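Glycine cleavage system H protein 1 (Mycobacterium marinum, PDB 3TZU) probably carries the methylamine group of glycine from the P protein to the T protein of the glycine cleavage system on a covalently attached lipoyl cofactor. Local coordinates at residues A[83-96]-A[110-124]. Sequence-based numbering, arbitrary orientation.
Sequences APASGQIVEVNTAA and AGWLYSVQPTAVGEL. With ACT (acetate ion), chain E.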
ATOM      1  N   ALA A  83     -15.512  -3.007   1.313  1.00 23.62           N
ATOM      2  CA  ALA A  83     -16.675  -2.611   0.520  1.00 24.00           C
ATOM      3  C   ALA A  83     -17.000  -1.125   0.694  1.00 23.67           C
ATOM      4  O   ALA A  83     -17.239  -0.678   1.805  1.00 23.84           O
ATOM      5  CB  ALA A  83     -17.883  -3.455   0.934  1.00 24.83           C
ATOM      6  N   PRO A  84     -16.982  -0.349  -0.393  1.00 23.41           N
ATOM      7  CA  PRO A  84     -17.403   1.041  -0.278  1.00 24.03           C
ATOM      8  C   PRO A  84     -18.922   1.191  -0.066  1.00 25.33           C
ATOM      9  O   PRO A  84     -19.381   2.255   0.365  1.00 25.11           O
ATOM     10  CB  PRO A  84     -17.013   1.642  -1.639  1.00 23.88           C
ATOM     11  CG  PRO A  84     -15.982   0.737  -2.175  1.00 23.11           C
ATOM     12  CD  PRO A  84     -16.372  -0.620  -1.701  1.00 23.16           C
ATOM     13  N   ALA A  85     -19.672   0.120  -0.361  1.00 26.32           N
ATOM     14  CA  ALA A  85     -21.146   0.165  -0.379  1.00 28.04           C
ATOM     15  C   ALA A  85     -21.718  -1.159   0.101  1.00 29.03           C
ATOM     16  O   ALA A  85     -21.136  -2.215  -0.121  1.00 28.68           O
ATOM     17  CB  ALA A  85     -21.639   0.489  -1.788  1.00 28.33           C
ATOM     18  N   SER A  86     -22.839  -1.087   0.809  1.00 31.08           N
ATOM     19  CA  SER A  86     -23.649  -2.261   1.122  1.00 32.58           C
ATOM     20  C   SER A  86     -24.495  -2.629  -0.107  1.00 33.81           C
ATOM     21  O   SER A  86     -24.926  -1.747  -0.846  1.00 34.25           O
ATOM     22  CB  SER A  86     -24.587  -1.968   2.296  1.00 34.38           C
ATOM     23  OG  SER A  86     -23.880  -1.516   3.438  1.00 34.25           O
ATOM     24  N   GLY A  87     -24.737  -3.924  -0.322  1.00 34.82           N
ATOM     25  CA  GLY A  87     -25.598  -4.373  -1.426  1.00 36.44           C
ATOM     26  C   GLY A  87     -25.336  -5.779  -1.942  1.00 36.56           C
ATOM     27  O   GLY A  87     -24.575  -6.533  -1.343  1.00 35.92           O
ATOM     28  N   GLN A  88     -25.970  -6.122  -3.062  1.00 37.38           N
ATOM     29  CA  GLN A  88     -25.796  -7.429  -3.666  1.00 37.86           C
ATOM     30  C   GLN A  88     -24.757  -7.368  -4.782  1.00 36.22           C
ATOM     31  O   GLN A  88     -24.770  -6.457  -5.606  1.00 35.83           O
ATOM     32  CB  GLN A  88     -27.133  -7.941  -4.207  1.00 40.94           C
ATOM     33  CG  GLN A  88     -27.274  -9.436  -4.164  1.00 42.59           C
ATOM     34  CD  GLN A  88     -28.657  -9.919  -4.593  1.00 46.25           C
ATOM     35  OE1 GLN A  88     -29.681  -9.313  -4.270  1.00 47.93           O
ATOM     36  NE2 GLN A  88     -28.687 -11.025  -5.305  1.00 47.83           N
ATOM     37  N   ILE A  89     -23.855  -8.341  -4.816  1.00 35.05           N
ATOM     38  CA  ILE A  89     -22.929  -8.447  -5.944  1.00 34.35           C
ATOM     39  C   ILE A  89     -23.645  -8.989  -7.202  1.00 36.99           C
ATOM     40  O   ILE A  89     -24.216 -10.051  -7.163  1.00 38.34           O
ATOM     41  CB  ILE A  89     -21.749  -9.368  -5.641  1.00 32.68           C
ATOM     42  CG1 ILE A  89     -21.011  -8.916  -4.367  1.00 30.52           C
ATOM     43  CG2 ILE A  89     -20.821  -9.420  -6.841  1.00 32.24           C
ATOM     44  CD1 ILE A  89     -20.354  -7.562  -4.461  1.00 28.53           C
ATOM     45  N   VAL A  90     -23.507  -8.268  -8.308  1.00 37.75           N
ATOM     46  CA  VAL A  90     -24.153  -8.552  -9.588  1.00 40.80           C
ATOM     47  C   VAL A  90     -23.192  -9.125 -10.642  1.00 41.47           C
ATOM     48  O   VAL A  90     -23.580 -10.000 -11.407  1.00 43.58           O
ATOM     49  CB  VAL A  90     -24.790  -7.270 -10.148  1.00 41.39           C
ATOM     50  CG1 VAL A  90     -25.439  -7.528 -11.509  1.00 44.64           C
ATOM     51  CG2 VAL A  90     -25.822  -6.762  -9.164  1.00 41.60           C
ATOM     52  N   GLU A  91     -21.957  -8.621 -10.690  1.00 39.70           N
ATOM     53  CA  GLU A  91     -20.929  -9.156 -11.602  1.00 40.43           C
ATOM     54  C   GLU A  91     -19.545  -9.131 -10.929  1.00 37.22           C
ATOM     55  O   GLU A  91     -19.330  -8.337 -10.034  1.00 34.94           O
ATOM     56  CB  GLU A  91     -20.899  -8.342 -12.921  1.00 42.51           C
ATOM     57  CG  GLU A  91     -20.238  -9.070 -14.109  1.00 44.75           C
ATOM     58  CD  GLU A  91     -20.200  -8.257 -15.423  1.00 46.80           C
ATOM     59  OE1 GLU A  91     -20.701  -7.087 -15.456  1.00 46.55           O
ATOM     60  OE2 GLU A  91     -19.659  -8.813 -16.432  1.00 48.57           O
ATOM     61  N   VAL A  92     -18.648 -10.027 -11.345  1.00 37.35           N
ATOM     62  CA  VAL A  92     -17.235 -10.027 -10.944  1.00 35.80           C
ATOM     63  C   VAL A  92     -16.405 -10.030 -12.217  1.00 36.74           C
ATOM     64  O   VAL A  92     -16.799 -10.665 -13.201  1.00 38.74           O
ATOM     65  CB  VAL A  92     -16.835 -11.253 -10.074  1.00 35.51           C
ATOM     66  CG1 VAL A  92     -17.497 -11.173  -8.702  1.00 34.68           C
ATOM     67  CG2 VAL A  92     -17.183 -12.576 -10.773  1.00 37.86           C
ATOM     68  N   ASN A  93     -15.272  -9.316 -12.207  1.00 35.16           N
ATOM     69  CA  ASN A  93     -14.464  -9.186 -13.423  1.00 36.25           C
ATOM     70  C   ASN A  93     -13.466 -10.319 -13.490  1.00 36.27           C
ATOM     71  O   ASN A  93     -12.325 -10.172 -13.105  1.00 34.54           O
ATOM     72  CB  ASN A  93     -13.740  -7.835 -13.485  1.00 35.06           C
ATOM     73  CG  ASN A  93     -12.968  -7.633 -14.798  1.00 36.67           C
ATOM     74  OD1 ASN A  93     -12.836  -8.558 -15.614  1.00 38.83           O
ATOM     75  ND2 ASN A  93     -12.476  -6.410 -15.017  1.00 35.79           N
ATOM     76  N   THR A  94     -13.911 -11.452 -14.003  1.00 38.23           N
ATOM     77  CA  THR A  94     -13.099 -12.658 -14.036  1.00 38.75           C
ATOM     78  C   THR A  94     -11.806 -12.515 -14.842  1.00 38.81           C
ATOM     79  O   THR A  94     -10.821 -13.178 -14.519  1.00 38.04           O
ATOM     80  CB  THR A  94     -13.933 -13.839 -14.566  1.00 41.53           C
ATOM     81  OG1 THR A  94     -14.900 -14.177 -13.575  1.00 41.42           O
ATOM     82  CG2 THR A  94     -13.067 -15.051 -14.872  1.00 42.59           C
ATOM     83  N   ALA A  95     -11.804 -11.672 -15.877  1.00 39.78           N
ATOM     84  CA  ALA A  95     -10.564 -11.373 -16.613  1.00 40.42           C
ATOM     85  C   ALA A  95      -9.529 -10.766 -15.646  1.00 38.03           C
ATOM     86  O   ALA A  95      -8.344 -11.046 -15.753  1.00 38.60           O
ATOM     87  CB  ALA A  95     -10.823 -10.439 -17.780  1.00 41.35           C
ATOM     88  N   ALA A  96     -10.002  -9.958 -14.699  1.00 36.04           N
ATOM     89  CA  ALA A  96      -9.157  -9.350 -13.680  1.00 34.02           C
ATOM     90  C   ALA A  96      -8.555 -10.399 -12.749  1.00 33.56           C
ATOM     91  O   ALA A  96      -7.355 -10.356 -12.468  1.00 33.93           O
ATOM     92  CB  ALA A  96      -9.964  -8.348 -12.878  1.00 32.03           C
ATOM     93  N   ALA A 110     -10.452  -1.437 -17.545  1.00 36.52           N
ATOM     94  CA  ALA A 110     -10.554  -2.897 -17.658  1.00 37.26           C
ATOM     95  C   ALA A 110     -10.228  -3.637 -16.354  1.00 35.05           C
ATOM     96  O   ALA A 110     -10.572  -4.798 -16.202  1.00 35.68           O
ATOM     97  CB  ALA A 110      -9.675  -3.396 -18.801  1.00 39.22           C
ATOM     98  N   GLY A 111      -9.547  -2.973 -15.423  1.00 33.31           N
ATOM     99  CA  GLY A 111      -9.218  -3.557 -14.133  1.00 30.90           C
ATOM    100  C   GLY A 111     -10.256  -3.432 -13.019  1.00 29.44           C
ATOM    101  O   GLY A 111      -9.963  -3.750 -11.871  1.00 27.98           O
ATOM    102  N   TRP A 112     -11.467  -2.984 -13.334  1.00 30.12           N
ATOM    103  CA  TRP A 112     -12.573  -3.019 -12.366  1.00 29.22           C
ATOM    104  C   TRP A 112     -12.730  -4.433 -11.816  1.00 28.84           C
ATOM    105  O   TRP A 112     -12.408  -5.426 -12.495  1.00 29.80           O
ATOM    106  CB  TRP A 112     -13.865  -2.541 -13.026  1.00 30.97           C
ATOM    107  CG  TRP A 112     -14.393  -3.488 -14.068  1.00 33.37           C
ATOM    108  CD1 TRP A 112     -13.994  -3.607 -15.397  1.00 35.44           C
ATOM    109  CD2 TRP A 112     -15.419  -4.513 -13.895  1.00 34.51           C
ATOM    110  NE1 TRP A 112     -14.682  -4.592 -16.031  1.00 37.30           N
ATOM    111  CE2 TRP A 112     -15.552  -5.179 -15.191  1.00 37.10           C
ATOM    112  CE3 TRP A 112     -16.209  -4.933 -12.837  1.00 33.83           C
ATOM    113  CZ2 TRP A 112     -16.462  -6.212 -15.398  1.00 38.99           C
ATOM    114  CZ3 TRP A 112     -17.124  -5.973 -13.055  1.00 35.51           C
ATOM    115  CH2 TRP A 112     -17.248  -6.595 -14.301  1.00 38.18           C
ATOM    116  N   LEU A 113     -13.204  -4.543 -10.580  1.00 27.07           N
ATOM    117  CA  LEU A 113     -13.135  -5.822  -9.859  1.00 26.33           C
ATOM    118  C   LEU A 113     -14.481  -6.495  -9.744  1.00 27.40           C
ATOM    119  O   LEU A 113     -14.563  -7.714  -9.834  1.00 28.81           O
ATOM    120  CB  LEU A 113     -12.545  -5.605  -8.460  1.00 24.08           C
ATOM    121  CG  LEU A 113     -11.066  -5.165  -8.384  1.00 22.99           C
ATOM    122  CD1 LEU A 113     -10.578  -5.062  -6.929  1.00 21.11           C
ATOM    123  CD2 LEU A 113     -10.168  -6.089  -9.198  1.00 23.31           C
ATOM    124  N   TYR A 114     -15.530  -5.711  -9.507  1.00 27.68           N
ATOM    125  CA  TYR A 114     -16.898  -6.236  -9.388  1.00 28.86           C
ATOM    126  C   TYR A 114     -17.930  -5.129  -9.548  1.00 29.59           C
ATOM    127  O   TYR A 114     -17.591  -3.960  -9.616  1.00 28.93           O
ATOM    128  CB  TYR A 114     -17.112  -7.016  -8.055  1.00 28.02           C
ATOM    129  CG  TYR A 114     -17.060  -6.212  -6.768  1.00 26.05           C
ATOM    130  CD1 TYR A 114     -18.152  -5.490  -6.333  1.00 26.50           C
ATOM    131  CD2 TYR A 114     -15.919  -6.214  -5.966  1.00 24.48           C
ATOM    132  CE1 TYR A 114     -18.114  -4.758  -5.146  1.00 25.32           C
ATOM    133  CE2 TYR A 114     -15.863  -5.477  -4.779  1.00 23.30           C
ATOM    134  CZ  TYR A 114     -16.972  -4.748  -4.380  1.00 23.68           C
ATOM    135  OH  TYR A 114     -16.949  -4.020  -3.213  1.00 22.99           O
ATOM    136  N   SER A 115     -19.199  -5.508  -9.656  1.00 31.28           N
ATOM    137  CA  SER A 115     -20.284  -4.532  -9.637  1.00 31.81           C
ATOM    138  C   SER A 115     -21.250  -4.925  -8.546  1.00 31.87           C
ATOM    139  O   SER A 115     -21.494  -6.124  -8.316  1.00 32.63           O
ATOM    140  CB  SER A 115     -21.004  -4.454 -10.979  1.00 34.21           C
ATOM    141  OG  SER A 115     -21.941  -5.498 -11.116  1.00 36.33           O
ATOM    142  N   VAL A 116     -21.776  -3.911  -7.870  1.00 31.24           N
ATOM    143  CA  VAL A 116     -22.686  -4.090  -6.746  1.00 31.55           C
ATOM    144  C   VAL A 116     -23.970  -3.299  -7.023  1.00 33.52           C
ATOM    145  O   VAL A 116     -23.920  -2.270  -7.699  1.00 33.42           O
ATOM    146  CB  VAL A 116     -22.016  -3.652  -5.405  1.00 29.10           C
ATOM    147  CG1 VAL A 116     -21.459  -2.223  -5.492  1.00 27.73           C
ATOM    148  CG2 VAL A 116     -22.975  -3.780  -4.234  1.00 29.43           C
ATOM    149  N   GLN A 117     -25.105  -3.799  -6.521  1.00 35.63           N
ATOM    150  CA  GLN A 117     -26.380  -3.070  -6.575  1.00 38.27           C
ATOM    151  C   GLN A 117     -26.575  -2.462  -5.183  1.00 37.46           C
ATOM    152  O   GLN A 117     -26.862  -3.180  -4.257  1.00 38.14           O
ATOM    153  CB  GLN A 117     -27.519  -4.038  -6.951  1.00 41.89           C
ATOM    154  CG  GLN A 117     -28.940  -3.480  -6.919  1.00 44.77           C
ATOM    155  CD  GLN A 117     -29.297  -2.729  -8.178  1.00 46.64           C
ATOM    156  OE1 GLN A 117     -30.021  -3.238  -9.020  1.00 50.43           O
ATOM    157  NE2 GLN A 117     -28.801  -1.513  -8.311  1.00 45.79           N
ATOM    158  N   PRO A 118     -26.374  -1.141  -5.015  1.00 36.74           N
ATOM    159  CA  PRO A 118     -26.214  -0.636  -3.638  1.00 35.74           C
ATOM    160  C   PRO A 118     -27.504  -0.385  -2.874  1.00 37.02           C
ATOM    161  O   PRO A 118     -28.464   0.043  -3.460  1.00 39.01           O
ATOM    162  CB  PRO A 118     -25.468   0.705  -3.830  1.00 34.76           C
ATOM    163  CG  PRO A 118     -25.180   0.813  -5.291  1.00 35.01           C
ATOM    164  CD  PRO A 118     -26.126  -0.083  -6.002  1.00 36.67           C
ATOM    165  N   THR A 119     -27.503  -0.656  -1.573  1.00 36.29           N
ATOM    166  CA  THR A 119     -28.574  -0.237  -0.673  1.00 37.70           C
ATOM    167  C   THR A 119     -28.076   0.837   0.278  1.00 36.58           C
ATOM    168  O   THR A 119     -28.855   1.470   0.962  1.00 37.59           O
ATOM    169  CB  THR A 119     -29.112  -1.417   0.168  1.00 38.94           C
ATOM    170  OG1 THR A 119     -28.024  -2.043   0.862  1.00 37.01           O
ATOM    171  CG2 THR A 119     -29.846  -2.448  -0.725  1.00 40.42           C
ATOM    172  N   ALA A 120     -26.760   1.038   0.323  1.00 34.50           N
ATOM    173  CA  ALA A 120     -26.162   2.019   1.196  1.00 33.70           C
ATOM    174  C   ALA A 120     -24.704   2.230   0.778  1.00 31.79           C
ATOM    175  O   ALA A 120     -24.082   1.330   0.170  1.00 30.96           O
ATOM    176  CB  ALA A 120     -26.243   1.553   2.635  1.00 34.09           C
ATOM    177  N   VAL A 121     -24.182   3.413   1.082  1.00 31.18           N
ATOM    178  CA  VAL A 121     -22.791   3.729   0.841  1.00 29.74           C
ATOM    179  C   VAL A 121     -22.138   4.158   2.158  1.00 29.62           C
ATOM    180  O   VAL A 121     -22.764   4.792   2.979  1.00 30.86           O
ATOM    181  CB  VAL A 121     -22.652   4.820  -0.265  1.00 29.78           C
ATOM    182  CG1 VAL A 121     -23.214   4.296  -1.585  1.00 30.48           C
ATOM    183  CG2 VAL A 121     -23.344   6.127   0.120  1.00 30.91           C
ATOM    184  N   GLY A 122     -20.880   3.796   2.365  1.00 28.84           N
ATOM    185  CA  GLY A 122     -20.076   4.334   3.480  1.00 28.86           C
ATOM    186  C   GLY A 122     -19.548   5.740   3.184  1.00 29.38           C
ATOM    187  O   GLY A 122     -20.073   6.458   2.317  1.00 29.30           O
ATOM    188  N   GLU A 123     -18.515   6.113   3.943  1.00 29.61           N
ATOM    189  CA  GLU A 123     -17.756   7.353   3.773  1.00 29.85           C
ATOM    190  C   GLU A 123     -17.124   7.408   2.374  1.00 28.72           C
ATOM    191  O   GLU A 123     -16.313   6.576   2.007  1.00 28.38           O
ATOM    192  CB  GLU A 123     -16.661   7.424   4.843  1.00 29.39           C
ATOM    193  N   LEU A 124     -17.544   8.365   1.577  1.00 29.12           N
ATOM    194  CA  LEU A 124     -17.024   8.515   0.229  1.00 28.07           C
ATOM    195  C   LEU A 124     -16.389   9.877   0.087  1.00 28.13           C
ATOM    196  O   LEU A 124     -16.900  10.849   0.610  1.00 28.76           O
ATOM    197  CB  LEU A 124     -18.134   8.368  -0.802  1.00 28.36           C
ATOM    198  CG  LEU A 124     -18.803   6.990  -0.882  1.00 28.49           C
ATOM    199  CD1 LEU A 124     -19.700   6.899  -2.115  1.00 28.95           C
ATOM    200  CD2 LEU A 124     -17.796   5.848  -0.869  1.00 26.61           C
TER
HETATM  201  C   ACT E 134     -25.457  -3.083   6.113  1.00 46.36           C
HETATM  202  O   ACT E 134     -25.870  -3.839   5.205  1.00 45.67           O
HETATM  203  OXT ACT E 134     -24.842  -2.056   5.819  1.00 49.73           O
HETATM  204  CH3 ACT E 134     -25.695  -3.375   7.562  1.00 44.18           C
HETATM  205  O   HOH W   1     -19.283  -2.403  -2.392  1.00 19.54           O
HETATM  206  O   HOH W   2     -28.859  -4.937  -4.083  1.00 34.29           O
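Strands 88-92 and 114-118 run antiparallel, their short axes 146° apart and 4.5 Å at closest approach, with Ile89 opposite Val116 and Val92 opposite Tyr114. A classic bulge interrupts this ladder where Val90 and Glu91 both face Ser115: Val90 N reaches Ser115 O at 2.9 Å, whereas the bond from Glu91 N to the same oxygen is weak. Gln88 and Gln117 bond to each other in both directions through their backbones. Both chains then turn a corner, at Gly87 and Thr119, and pair again through Ser86 and Ala120; a second classic bulge, Thr119 and Ala120 against Ser86, accompanies the turn. The two pairings, in different sheets, belong to the barrel-sandwich hybrid (hybrid motif) fold of lipoyl and biotinyl carriers, with 88-92 at the edge of the five-stranded sheet and 114-118 next to 36-40. At the far end Asn93 lies over Trp112: Asn93 CB sits 3.5 Å from the centroid of the six-membered ring, 6° off the normal, and the amide stacks on the ring at a shallow tilt. Asn93 CG, anti to its own N (chi1 -176°), puts Asn93 ND2 above the pyrrole side of the indole, and ND2 bonds to Trp112 O at 2.7 Å. A weak bond runs from ND2 to Ala110 O, while Asn93 OD1 weakly caps the helix through Ala96 N. The Glu91 carboxylate meets the indole rim instead, steeply turned against it, with Glu91 CD 3.6 Å from Trp112 CH2. On the sheet face away from Glu91 and Ser115, Ile89 CD1 packs 3.6 Å from Tyr114 CD1, and a water joins Tyr114 OH to Ala85 O.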